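Local coordinates for 3-oxoacyl-[acyl-carrier protein] synthase (Thermus thermophilus, PDB 1UB7) that probably catalyses the first condensation of fatty acid synthesis, joining acetyl-CoA with malonyl-ACP to give 3-oxobutanoyl-ACP, at residues 139-144 / 155-160; 78-83 / 277-282; 184-189 / 197-202; 113-118 / 309-314. All blocks are in the same frame, centred on the assembly; numbering follows the deposited sequence.

How the interactions relate
From the N terminus, 78-83 opens interaction 2 and 113-118 opens interaction 4. The short loop of interaction 1 follows, 139-144 closing on 155-160, and then that of interaction 3, 184-189 closing on 197-202. These two lie in series, both nested inside the long loops. Interaction 2 closes at 277-282 and interaction 4 at 309-314, so those two cross; each joins the N-terminal half of the chain to the C-terminal half. Interactions 1 and 2 touch on the five-stranded sheet side, and 4 ties a central helix to the other large sheet. Interaction 3, its centre about 20 Å from that of interaction 4, touches it at Gly309 and Leu310. All four reach the second subunit.

Interaction 1 (139-144 / 155-160); sequences ALSKII and FGDGGG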
loop_
_atom_site.group_PDB
_atom_site.type_symbol
_atom_site.label_atom_id
_atom_site.label_comp_id
_atom_site.label_asym_id
_atom_site.label_seq_id
_atom_site.Cartn_x
_atom_site.Cartn_y
_atom_site.Cartn_z
ATOM N N ALA A 139 3.866 -11.960 -8.835
ATOM C CA ALA A 139 4.789 -13.022 -9.230
ATOM C C ALA A 139 4.622 -14.095 -8.152
ATOM O O ALA A 139 5.518 -14.331 -7.350
ATOM C CB ALA A 139 6.223 -12.513 -9.247
ATOM N N LEU A 140 3.461 -14.733 -8.129
ATOM C CA LEU A 140 3.182 -15.745 -7.122
ATOM C C LEU A 140 4.115 -16.936 -7.195
ATOM O O LEU A 140 4.390 -17.573 -6.183
ATOM C CB LEU A 140 1.730 -16.192 -7.231
ATOM C CG LEU A 140 0.819 -15.023 -6.840
ATOM C CD1 LEU A 140 -0.607 -15.244 -7.345
ATOM C CD2 LEU A 140 0.882 -14.846 -5.318
ATOM N N SER A 141 4.624 -17.217 -8.387
ATOM C CA SER A 141 5.529 -18.343 -8.561
ATOM C C SER A 141 6.793 -18.181 -7.737
ATOM O O SER A 141 7.654 -19.049 -7.747
ATOM C CB SER A 141 5.905 -18.500 -10.035
ATOM O OG SER A 141 6.710 -17.430 -10.474
ATOM N N LYS A 142 6.904 -17.079 -7.010
ATOM C CA LYS A 142 8.105 -16.844 -6.214
ATOM C C LYS A 142 7.914 -17.146 -4.732
ATOM O O LYS A 142 8.891 -17.214 -3.989
ATOM C CB LYS A 142 8.566 -15.391 -6.368
ATOM C CG LYS A 142 8.591 -14.881 -7.800
ATOM C CD LYS A 142 9.740 -15.431 -8.610
ATOM C CE LYS A 142 9.764 -14.794 -9.994
ATOM N NZ LYS A 142 11.012 -15.099 -10.749
ATOM N N ILE A 143 6.662 -17.304 -4.303
ATOM C CA ILE A 143 6.349 -17.593 -2.899
ATOM C C ILE A 143 5.465 -18.829 -2.787
ATOM O O ILE A 143 5.005 -19.193 -1.706
ATOM C CB ILE A 143 5.597 -16.412 -2.219
ATOM C CG1 ILE A 143 4.334 -16.075 -3.017
ATOM C CG2 ILE A 143 6.503 -15.197 -2.119
ATOM C CD1 ILE A 143 3.210 -15.476 -2.188
ATOM N N ILE A 144 5.221 -19.466 -3.921
ATOM C CA ILE A 144 4.382 -20.645 -3.965
ATOM C C ILE A 144 5.203 -21.900 -3.678
ATOM O O ILE A 144 6.337 -22.028 -4.148
ATOM C CB ILE A 144 3.730 -20.770 -5.352
ATOM C CG1 ILE A 144 2.727 -21.917 -5.364
ATOM C CG2 ILE A 144 4.799 -21.001 -6.408
ATOM C CD1 ILE A 144 2.075 -22.121 -6.710
ATOM N N PHE A 155 -2.128 -20.776 -8.933
ATOM C CA PHE A 155 -1.631 -19.472 -9.306
ATOM C C PHE A 155 -0.779 -19.331 -10.556
ATOM O O PHE A 155 0.034 -20.194 -10.880
ATOM C CB PHE A 155 -0.914 -18.877 -8.085
ATOM C CG PHE A 155 -1.764 -18.877 -6.818
ATOM C CD1 PHE A 155 -2.959 -18.152 -6.756
ATOM C CD2 PHE A 155 -1.383 -19.617 -5.699
ATOM C CE1 PHE A 155 -3.761 -18.164 -5.602
ATOM C CE2 PHE A 155 -2.179 -19.633 -4.542
ATOM C CZ PHE A 155 -3.370 -18.903 -4.498
ATOM N N GLY A 156 -1.006 -18.219 -11.254
ATOM C CA GLY A 156 -0.267 -17.871 -12.456
ATOM C C GLY A 156 0.266 -16.449 -12.287
ATOM O O GLY A 156 -0.330 -15.656 -11.560
ATOM N N ASP A 157 1.378 -16.127 -12.945
ATOM C CA ASP A 157 1.997 -14.799 -12.858
ATOM C C ASP A 157 1.435 -13.818 -13.879
ATOM O O ASP A 157 0.998 -14.220 -14.959
ATOM C CB ASP A 157 3.511 -14.894 -13.065
ATOM C CG ASP A 157 4.199 -15.760 -12.017
ATOM O OD1 ASP A 157 3.742 -15.780 -10.848
ATOM O OD2 ASP A 157 5.213 -16.412 -12.366
ATOM N N GLY A 158 1.456 -12.528 -13.544
ATOM C CA GLY A 158 0.942 -11.544 -14.477
ATOM C C GLY A 158 1.075 -10.086 -14.073
ATOM O O GLY A 158 1.493 -9.755 -12.960
ATOM N N GLY A 159 0.711 -9.214 -15.009
ATOM C CA GLY A 159 0.766 -7.785 -14.788
ATOM C C GLY A 159 -0.263 -7.072 -15.640
ATOM O O GLY A 159 -0.488 -7.421 -16.797
ATOM N N GLY A 160 -0.910 -6.077 -15.055
ATOM C CA GLY A 160 -1.899 -5.316 -15.782
ATOM C C GLY A 160 -1.774 -3.873 -15.336
ATOM O O GLY A 160 -1.219 -3.594 -14.272
#
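Ser141 and Asp157 make the polar half of this contact, a two-point grip on one carboxylate. The backbone N of Ser141 gives a nearly straight hydrogen bond (171°) to Asp157 OD1 at 3.0 Å, while its hydroxyl OG donates to Asp157 OD2 at 2.6 Å. Each oxygen is met on its syn lone pair, the side facing the other oxygen. With chi1 at 68°, Ser141 OG sits between the backbone N and the carbonyl carbon, so that hydroxyl and N-H can address the carboxylate together. Leu140 N also lies 2.9 Å from Asp157 OD1, but at a poor angle for a bond. Outside the pair, Asp157 OD2 takes a further hydrogen bond from Ala44 N.

The apolar half is made by the Leu140 side chain. Its CD1 rests against Phe155 CB at 3.7 Å and about as close to ring atom CD1, the two side chains slanting across each other. Ile144 CD1 comes to the ring's edge, 4.4 Å from Phe155 CD2. Phe155 also touches Asn276, a predicted active-site residue.

The loop after strand 131-138 is thus fastened to the lead-in of strand 158-165, its neighbour in the sheet. With several N-H and O-H donors around it, the buried carboxylate of Asp157 is probably stabilised as the anion.

Interaction 2 (78-83 / 277-282); sequences ATNTPD and TSTASI
Thr279 meets Ala78 where the two halves of the thiolase fold come together: the end of strand 72-78 lies against the turn that leads into helix 281-292. The hydroxyl does the work. With chi1 at 54°, Thr279 OG1 stands between its backbone N and carbonyl carbon and donates to Ala78 O over 3.0 Å, approaching from above the carbonyl plane, 45° out of it. The same torsion sets CG2 anti to the carbonyl carbon, where it packs 4.1 Å from Ala78 CB and 4.0 Å from Asn80 ND2. An alanine at Thr279 would probably leave Ala78 O without this hydroxyl donor and open a gap beside Ala78 CB and the Asn80 amide.

Ser278 turns its OG anti to its own backbone N (chi1 -174°), on the side of Asn80. Both Ser278 OG and Asn80 ND2 hydrogen-bond to Glu138 OE2, so one carboxylate oxygen bridges the two segments close to the predicted active-site residues Asn276 and His246. Just past the strand, Thr79 points its side chain away from 277-282; its OG1 hydrogen-bonds to Ala137 O and also forms an ST turn, accepting from Thr81 N at 3.1 Å.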
loop_
_atom_site.group_PDB
_atom_site.type_symbol
_atom_site.label_atom_id
_atom_site.label_comp_id
_atom_site.label_asym_id
_atom_site.label_seq_id
_atom_site.Cartn_x
_atom_site.Cartn_y
_atom_site.Cartn_z
ATOM N N ALA A 78 -0.607 -2.312 -7.111
ATOM C CA ALA A 78 -1.311 -3.230 -6.227
ATOM C C ALA A 78 -0.621 -4.568 -6.416
ATOM O O ALA A 78 -0.632 -5.131 -7.515
ATOM C CB ALA A 78 -2.768 -3.329 -6.607
ATOM N N THR A 79 0.012 -5.050 -5.357
ATOM C CA THR A 79 0.719 -6.322 -5.404
ATOM C C THR A 79 0.803 -6.895 -4.006
ATOM O O THR A 79 0.535 -6.198 -3.027
ATOM C CB THR A 79 2.164 -6.144 -5.939
ATOM O OG1 THR A 79 2.783 -7.434 -6.092
ATOM C CG2 THR A 79 3.000 -5.281 -4.972
ATOM N N ASN A 80 1.174 -8.167 -3.922
ATOM C CA ASN A 80 1.343 -8.839 -2.634
ATOM C C ASN A 80 2.676 -9.582 -2.666
ATOM O O ASN A 80 3.023 -10.321 -1.745
ATOM C CB ASN A 80 0.179 -9.799 -2.375
ATOM C CG ASN A 80 -1.151 -9.069 -2.197
ATOM O OD1 ASN A 80 -1.430 -8.494 -1.136
ATOM N ND2 ASN A 80 -1.970 -9.079 -3.239
ATOM N N THR A 81 3.421 -9.381 -3.753
ATOM C CA THR A 81 4.732 -9.988 -3.906
ATOM C C THR A 81 5.727 -8.953 -4.430
ATOM O O THR A 81 6.388 -9.182 -5.435
ATOM C CB THR A 81 4.718 -11.220 -4.880
ATOM O OG1 THR A 81 4.204 -10.837 -6.161
ATOM C CG2 THR A 81 3.859 -12.357 -4.301
ATOM N N PRO A 82 5.865 -7.806 -3.735
ATOM C CA PRO A 82 6.805 -6.779 -4.195
ATOM C C PRO A 82 8.263 -7.267 -4.156
ATOM O O PRO A 82 8.624 -8.128 -3.343
ATOM C CB PRO A 82 6.546 -5.626 -3.233
ATOM C CG PRO A 82 6.253 -6.350 -1.952
ATOM C CD PRO A 82 5.330 -7.464 -2.402
ATOM N N ASP A 83 9.087 -6.732 -5.052
ATOM C CA ASP A 83 10.495 -7.103 -5.101
ATOM C C ASP A 83 11.156 -6.951 -3.742
ATOM O O ASP A 83 11.890 -7.833 -3.305
ATOM C CB ASP A 83 11.236 -6.236 -6.118
ATOM C CG ASP A 83 10.828 -6.536 -7.540
ATOM O OD1 ASP A 83 9.698 -7.027 -7.752
ATOM O OD2 ASP A 83 11.637 -6.265 -8.450
ATOM N N THR A 277 -4.039 -14.952 -11.337
ATOM C CA THR A 277 -2.965 -13.957 -11.356
ATOM C C THR A 277 -3.182 -12.853 -10.337
ATOM O O THR A 277 -2.607 -11.777 -10.445
ATOM C CB THR A 277 -2.827 -13.293 -12.714
ATOM O OG1 THR A 277 -4.051 -12.615 -13.034
ATOM C CG2 THR A 277 -2.489 -14.330 -13.765
ATOM N N SER A 278 -4.040 -13.116 -9.365
ATOM C CA SER A 278 -4.287 -12.171 -8.297
ATOM C C SER A 278 -4.684 -10.786 -8.784
ATOM O O SER A 278 -5.626 -10.640 -9.555
ATOM C CB SER A 278 -3.037 -12.083 -7.428
ATOM O OG SER A 278 -3.262 -11.273 -6.298
ATOM N N THR A 279 -3.967 -9.766 -8.325
ATOM C CA THR A 279 -4.270 -8.388 -8.718
ATOM C C THR A 279 -4.266 -8.128 -10.228
ATOM O O THR A 279 -4.948 -7.217 -10.693
ATOM C CB THR A 279 -3.298 -7.383 -8.046
ATOM O OG1 THR A 279 -1.939 -7.765 -8.313
ATOM C CG2 THR A 279 -3.532 -7.343 -6.541
ATOM N N ALA A 280 -3.514 -8.918 -10.994
ATOM C CA ALA A 280 -3.458 -8.737 -12.447
ATOM C C ALA A 280 -4.647 -9.360 -13.156
ATOM O O ALA A 280 -4.894 -9.107 -14.335
ATOM C CB ALA A 280 -2.167 -9.341 -13.004
ATOM N N SER A 281 -5.392 -10.163 -12.416
ATOM C CA SER A 281 -6.522 -10.901 -12.945
ATOM C C SER A 281 -7.525 -10.098 -13.770
ATOM O O SER A 281 -7.776 -10.393 -14.945
ATOM C CB SER A 281 -7.226 -11.587 -11.780
ATOM O OG SER A 281 -8.066 -12.614 -12.240
ATOM N N ILE A 282 -8.112 -9.089 -13.146
ATOM C CA ILE A 282 -9.102 -8.275 -13.817
ATOM C C ILE A 282 -8.532 -7.450 -14.971
ATOM O O ILE A 282 -9.148 -7.357 -16.038
ATOM C CB ILE A 282 -9.826 -7.408 -12.777
ATOM C CG1 ILE A 282 -10.605 -8.347 -11.843
ATOM C CG2 ILE A 282 -10.721 -6.397 -13.458
ATOM C CD1 ILE A 282 -11.268 -7.685 -10.663
#

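Interaction 3 (184-189 / 197-202); sequences GAKELY and LPDGTS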
loop_
_atom_site.group_PDB
_atom_site.type_symbol
_atom_site.label_atom_id
_atom_site.label_comp_id
_atom_site.label_asym_id
_atom_site.label_seq_id
_atom_site.Cartn_x
_atom_site.Cartn_y
_atom_site.Cartn_z
ATOM N N GLY A 184 -10.875 -13.233 9.445
ATOM C CA GLY A 184 -10.689 -14.343 8.526
ATOM C C GLY A 184 -9.306 -14.256 7.911
ATOM O O GLY A 184 -9.115 -14.525 6.726
ATOM N N ALA A 185 -8.338 -13.869 8.735
ATOM C CA ALA A 185 -6.952 -13.731 8.308
ATOM C C ALA A 185 -6.258 -15.093 8.252
ATOM O O ALA A 185 -5.311 -15.287 7.484
ATOM C CB ALA A 185 -6.211 -12.801 9.266
ATOM N N LYS A 186 -6.734 -16.029 9.073
ATOM C CA LYS A 186 -6.176 -17.384 9.144
ATOM C C LYS A 186 -6.532 -18.250 7.925
ATOM O O LYS A 186 -5.888 -19.274 7.672
ATOM C CB LYS A 186 -6.682 -18.074 10.411
ATOM C CG LYS A 186 -8.176 -17.886 10.611
ATOM C CD LYS A 186 -8.750 -18.826 11.649
ATOM C CE LYS A 186 -10.168 -18.406 12.031
ATOM N NZ LYS A 186 -11.024 -18.126 10.845
ATOM N N GLU A 187 -7.552 -17.823 7.177
ATOM C CA GLU A 187 -8.048 -18.541 5.995
ATOM C C GLU A 187 -7.168 -18.456 4.747
ATOM O O GLU A 187 -7.271 -19.294 3.848
ATOM C CB GLU A 187 -9.451 -18.036 5.653
ATOM C CG GLU A 187 -10.365 -17.955 6.859
ATOM C CD GLU A 187 -10.700 -19.320 7.437
ATOM O OE1 GLU A 187 -9.851 -20.237 7.352
ATOM O OE2 GLU A 187 -11.813 -19.465 7.992
ATOM N N LEU A 188 -6.316 -17.438 4.687
ATOM C CA LEU A 188 -5.419 -17.241 3.552
ATOM C C LEU A 188 -4.301 -16.296 3.988
ATOM O O LEU A 188 -4.572 -15.191 4.463
ATOM C CB LEU A 188 -6.196 -16.651 2.361
ATOM C CG LEU A 188 -5.454 -16.364 1.047
ATOM C CD1 LEU A 188 -4.722 -17.609 0.547
ATOM C CD2 LEU A 188 -6.454 -15.879 0.015
ATOM N N TYR A 189 -3.049 -16.733 3.830
ATOM C CA TYR A 189 -1.903 -15.923 4.236
ATOM C C TYR A 189 -0.515 -16.472 3.857
ATOM O O TYR A 189 -0.366 -17.583 3.343
ATOM C CB TYR A 189 -1.950 -15.711 5.760
ATOM C CG TYR A 189 -1.874 -16.999 6.562
ATOM C CD1 TYR A 189 -0.687 -17.741 6.621
ATOM C CD2 TYR A 189 -2.999 -17.503 7.225
ATOM C CE1 TYR A 189 -0.621 -18.949 7.310
ATOM C CE2 TYR A 189 -2.943 -18.713 7.917
ATOM C CZ TYR A 189 -1.751 -19.431 7.954
ATOM O OH TYR A 189 -1.684 -20.632 8.623
ATOM N N LEU A 197 -0.783 -14.814 13.724
ATOM C CA LEU A 197 -1.809 -13.794 13.527
ATOM C C LEU A 197 -2.416 -13.391 14.875
ATOM O O LEU A 197 -2.210 -14.070 15.887
ATOM C CB LEU A 197 -2.905 -14.311 12.581
ATOM C CG LEU A 197 -2.559 -14.374 11.087
ATOM C CD1 LEU A 197 -3.588 -15.212 10.348
ATOM C CD2 LEU A 197 -2.492 -12.963 10.517
ATOM N N PRO A 198 -3.161 -12.269 14.906
ATOM C CA PRO A 198 -3.807 -11.756 16.118
ATOM C C PRO A 198 -4.684 -12.757 16.879
ATOM O O PRO A 198 -4.860 -12.622 18.092
ATOM C CB PRO A 198 -4.602 -10.560 15.600
ATOM C CG PRO A 198 -3.706 -10.032 14.536
ATOM C CD PRO A 198 -3.298 -11.299 13.804
ATOM N N ASP A 199 -5.241 -13.746 16.181
ATOM C CA ASP A 199 -6.077 -14.743 16.852
ATOM C C ASP A 199 -5.227 -15.894 17.397
ATOM O O ASP A 199 -5.700 -16.701 18.201
ATOM C CB ASP A 199 -7.166 -15.297 15.912
ATOM C CG ASP A 199 -6.600 -15.908 14.636
ATOM O OD1 ASP A 199 -5.576 -16.619 14.697
ATOM O OD2 ASP A 199 -7.201 -15.690 13.564
ATOM N N GLY A 200 -3.970 -15.956 16.959
ATOM C CA GLY A 200 -3.076 -17.006 17.417
ATOM C C GLY A 200 -2.643 -17.969 16.326
ATOM O O GLY A 200 -1.706 -18.742 16.514
ATOM N N THR A 201 -3.326 -17.930 15.184
ATOM C CA THR A 201 -3.000 -18.807 14.066
ATOM C C THR A 201 -1.547 -18.595 13.619
ATOM O O THR A 201 -1.196 -17.560 13.054
ATOM C CB THR A 201 -3.946 -18.545 12.866
ATOM O OG1 THR A 201 -5.314 -18.702 13.279
ATOM C CG2 THR A 201 -3.644 -19.516 11.735
ATOM N N SER A 202 -0.701 -19.583 13.881
ATOM C CA SER A 202 0.704 -19.491 13.509
ATOM C C SER A 202 0.869 -19.532 11.989
ATOM O O SER A 202 0.049 -20.120 11.284
ATOM C CB SER A 202 1.487 -20.640 14.157
ATOM O OG SER A 202 2.887 -20.515 13.947
#
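Lys186 and Thr201 bring their CA atoms within 6.0 Å of each other where 197-202 folds back over 184-189, its own chain bent by a type I turn that Gly200 N closes on Leu197 O, with a further bond from Leu197 N to Thr201 O.

Leu197 is the apolar plug. Its branch CD1 reaches Ala185 CB at 3.7 Å and Tyr189 CD2 at 3.9 Å, and lies against the backbone carbonyl of Ala185 as well; CD2 leans on the same Ala185 methyl. Pro87 of the second subunit packs on Ala185, Tyr189 and Leu197, so this cluster belongs to the dimer interface.

Lys186 and Thr201 pass each other at about a right angle. Lys186 CB is 3.2 Å from Thr201 OG1 and also near the methyl CG2, so the lysine contributes the root of its chain here rather than its charge. The chain bends at its last torsion, and NZ forms a salt bridge with Glu187 OE2, its hydrogen bond a weak one, leaving NZ 5.3 Å from Asp199 OD2. Tyr189, whose CG stands between the backbone N and the carbonyl carbon (chi1 61°), brings its OH to 3.2 Å from Ser202 O and places it near Thr201 CG2.

Asp199 fixes the shape of the turn itself: OD1 accepts from both Thr201 N, with an N-H...O angle of 162°, and Thr201 OG1. The result is an Asx turn overlapping the end of a type I beta turn, here in the excursion that links antiparallel strands 188-191 and 208-209.

Interaction 4 (113-118 / 309-314); sequences WIYALA and GLTWAA
Tyr115 and Ile114 pack a central helix of the layered thiolase fold, 112-125, onto strand 311-318 of the four-stranded sheet. The axes of 113-118 and 311-314 pass 8.1 Å apart at 55°. The helix begins just after Cys110, the predicted nucleophile, which is oxidised to S-hydroxycysteine in this crystal.

Tyr115 can be followed outward from CB. Rotation about the CA-CB bond (chi1 -101°) leaves CG off the usual staggered positions, and the CD1/CE1 side of the ring lies against 311-313. Ring atom CD1 lies 3.8 Å from Ala313 CB, close to the ring plane. One atom further, CE1 meets Trp312 O edge-on at 3.7 Å and comes within 3.5 Å of Thr311 CG2. CZ is 3.4 Å from that same methyl, which sits obliquely to the ring, and at the tip OH approaches it to 3.2 Å. The hydroxyl also makes weak hydrogen bonds to Gly179 O and to Ala103 N of the second subunit, so the side chain spans from helix to sheet to dimer interface. An alanine in place of Tyr115 would probably leave a gap against Thr311 CG2 and Ala313 CB and cost both of those weak bonds.

Thr311 has its CG2 anti to the backbone N, against the ring, while OG1 hydrogen-bonds to Ala308 O. Ile114 completes the contact with two branches: CG2 sits 3.8 Å from Ala313 CB, and CD1 touches the backbone at Ala313 O, 3.7 Å away.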
loop_
_atom_site.group_PDB
_atom_site.type_symbol
_atom_site.label_atom_id
_atom_site.label_comp_id
_atom_site.label_asym_id
_atom_site.label_seq_id
_atom_site.Cartn_x
_atom_site.Cartn_y
_atom_site.Cartn_z
ATOM N N TRP A 113 -6.147 -4.399 -6.872
ATOM C CA TRP A 113 -6.256 -3.570 -8.065
ATOM C C TRP A 113 -7.501 -2.699 -8.079
ATOM O O TRP A 113 -7.437 -1.521 -8.472
ATOM C CB TRP A 113 -6.222 -4.427 -9.325
ATOM C CG TRP A 113 -5.975 -3.604 -10.557
ATOM C CD1 TRP A 113 -4.835 -2.947 -10.870
ATOM C CD2 TRP A 113 -6.891 -3.358 -11.637
ATOM N NE1 TRP A 113 -4.968 -2.308 -12.079
ATOM C CE2 TRP A 113 -6.221 -2.547 -12.574
ATOM C CE3 TRP A 113 -8.213 -3.748 -11.900
ATOM C CZ2 TRP A 113 -6.819 -2.118 -13.761
ATOM C CZ3 TRP A 113 -8.812 -3.320 -13.081
ATOM C CH2 TRP A 113 -8.109 -2.512 -13.999
ATOM N N ILE A 114 -8.631 -3.275 -7.673
ATOM C CA ILE A 114 -9.878 -2.515 -7.617
ATOM C C ILE A 114 -9.727 -1.470 -6.508
ATOM O O ILE A 114 -10.236 -0.345 -6.626
ATOM C CB ILE A 114 -11.080 -3.413 -7.312
ATOM C CG1 ILE A 114 -11.217 -4.488 -8.390
ATOM C CG2 ILE A 114 -12.337 -2.584 -7.292
ATOM C CD1 ILE A 114 -12.392 -5.420 -8.160
ATOM N N TYR A 115 -9.054 -1.865 -5.425
ATOM C CA TYR A 115 -8.768 -0.962 -4.313
ATOM C C TYR A 115 -7.957 0.209 -4.900
ATOM O O TYR A 115 -8.248 1.379 -4.642
ATOM C CB TYR A 115 -7.933 -1.688 -3.257
ATOM C CG TYR A 115 -8.721 -2.163 -2.068
ATOM C CD1 TYR A 115 -9.851 -2.974 -2.230
ATOM C CD2 TYR A 115 -8.364 -1.779 -0.773
ATOM C CE1 TYR A 115 -10.605 -3.387 -1.129
ATOM C CE2 TYR A 115 -9.113 -2.187 0.336
ATOM C CZ TYR A 115 -10.230 -2.992 0.147
ATOM O OH TYR A 115 -10.952 -3.418 1.230
ATOM N N ALA A 116 -6.954 -0.113 -5.717
ATOM C CA ALA A 116 -6.123 0.928 -6.339
ATOM C C ALA A 116 -6.923 1.843 -7.276
ATOM O O ALA A 116 -6.631 3.037 -7.392
ATOM C CB ALA A 116 -4.966 0.295 -7.108
ATOM N N LEU A 117 -7.917 1.279 -7.956
ATOM C CA LEU A 117 -8.730 2.062 -8.875
ATOM C C LEU A 117 -9.534 3.064 -8.068
ATOM O O LEU A 117 -9.661 4.227 -8.460
ATOM C CB LEU A 117 -9.675 1.156 -9.702
ATOM C CG LEU A 117 -9.035 0.209 -10.738
ATOM C CD1 LEU A 117 -10.102 -0.669 -11.378
ATOM C CD2 LEU A 117 -8.309 1.023 -11.814
ATOM N N ALA A 118 -10.066 2.610 -6.934
ATOM C CA ALA A 118 -10.855 3.475 -6.071
ATOM C C ALA A 118 -9.948 4.574 -5.536
ATOM O O ALA A 118 -10.307 5.759 -5.551
ATOM C CB ALA A 118 -11.455 2.675 -4.927
ATOM N N GLY A 309 -7.269 -11.352 3.519
ATOM C CA GLY A 309 -7.554 -10.199 4.348
ATOM C C GLY A 309 -8.317 -10.618 5.587
ATOM O O GLY A 309 -7.763 -10.582 6.685
ATOM N N LEU A 310 -9.574 -11.034 5.423
ATOM C CA LEU A 310 -10.223 -11.103 4.115
ATOM C C LEU A 310 -10.571 -9.726 3.548
ATOM O O LEU A 310 -10.816 -8.763 4.292
ATOM C CB LEU A 310 -11.482 -11.979 4.189
ATOM C CG LEU A 310 -11.275 -13.438 4.636
ATOM C CD1 LEU A 310 -12.610 -14.161 4.579
ATOM C CD2 LEU A 310 -10.256 -14.152 3.744
ATOM N N THR A 311 -10.571 -9.657 2.217
ATOM C CA THR A 311 -10.845 -8.429 1.484
ATOM C C THR A 311 -11.720 -8.737 0.277
ATOM O O THR A 311 -11.653 -9.823 -0.308
ATOM C CB THR A 311 -9.519 -7.774 0.957
ATOM O OG1 THR A 311 -8.521 -7.798 1.985
ATOM C CG2 THR A 311 -9.752 -6.311 0.532
ATOM N N TRP A 312 -12.534 -7.766 -0.102
ATOM C CA TRP A 312 -13.409 -7.915 -1.252
ATOM C C TRP A 312 -13.679 -6.514 -1.795
ATOM O O TRP A 312 -13.608 -5.524 -1.051
ATOM C CB TRP A 312 -14.716 -8.604 -0.824
ATOM C CG TRP A 312 -15.581 -7.795 0.117
ATOM C CD1 TRP A 312 -16.517 -6.846 -0.228
ATOM C CD2 TRP A 312 -15.575 -7.849 1.548
ATOM N NE1 TRP A 312 -17.092 -6.309 0.904
ATOM C CE2 TRP A 312 -16.532 -6.902 2.009
ATOM C CE3 TRP A 312 -14.855 -8.598 2.490
ATOM C CZ2 TRP A 312 -16.786 -6.687 3.383
ATOM C CZ3 TRP A 312 -15.107 -8.386 3.859
ATOM C CH2 TRP A 312 -16.066 -7.434 4.289
ATOM N N ALA A 313 -13.978 -6.428 -3.086
ATOM C CA ALA A 313 -14.254 -5.147 -3.711
ATOM C C ALA A 313 -14.993 -5.338 -5.021
ATOM O O ALA A 313 -14.922 -6.400 -5.635
ATOM C CB ALA A 313 -12.958 -4.400 -3.961
ATOM N N ALA A 314 -15.692 -4.292 -5.441
ATOM C CA ALA A 314 -16.451 -4.314 -6.671
ATOM C C ALA A 314 -16.629 -2.887 -7.174
ATOM O O ALA A 314 -16.705 -1.938 -6.387
ATOM C CB ALA A 314 -17.810 -4.954 -6.430
#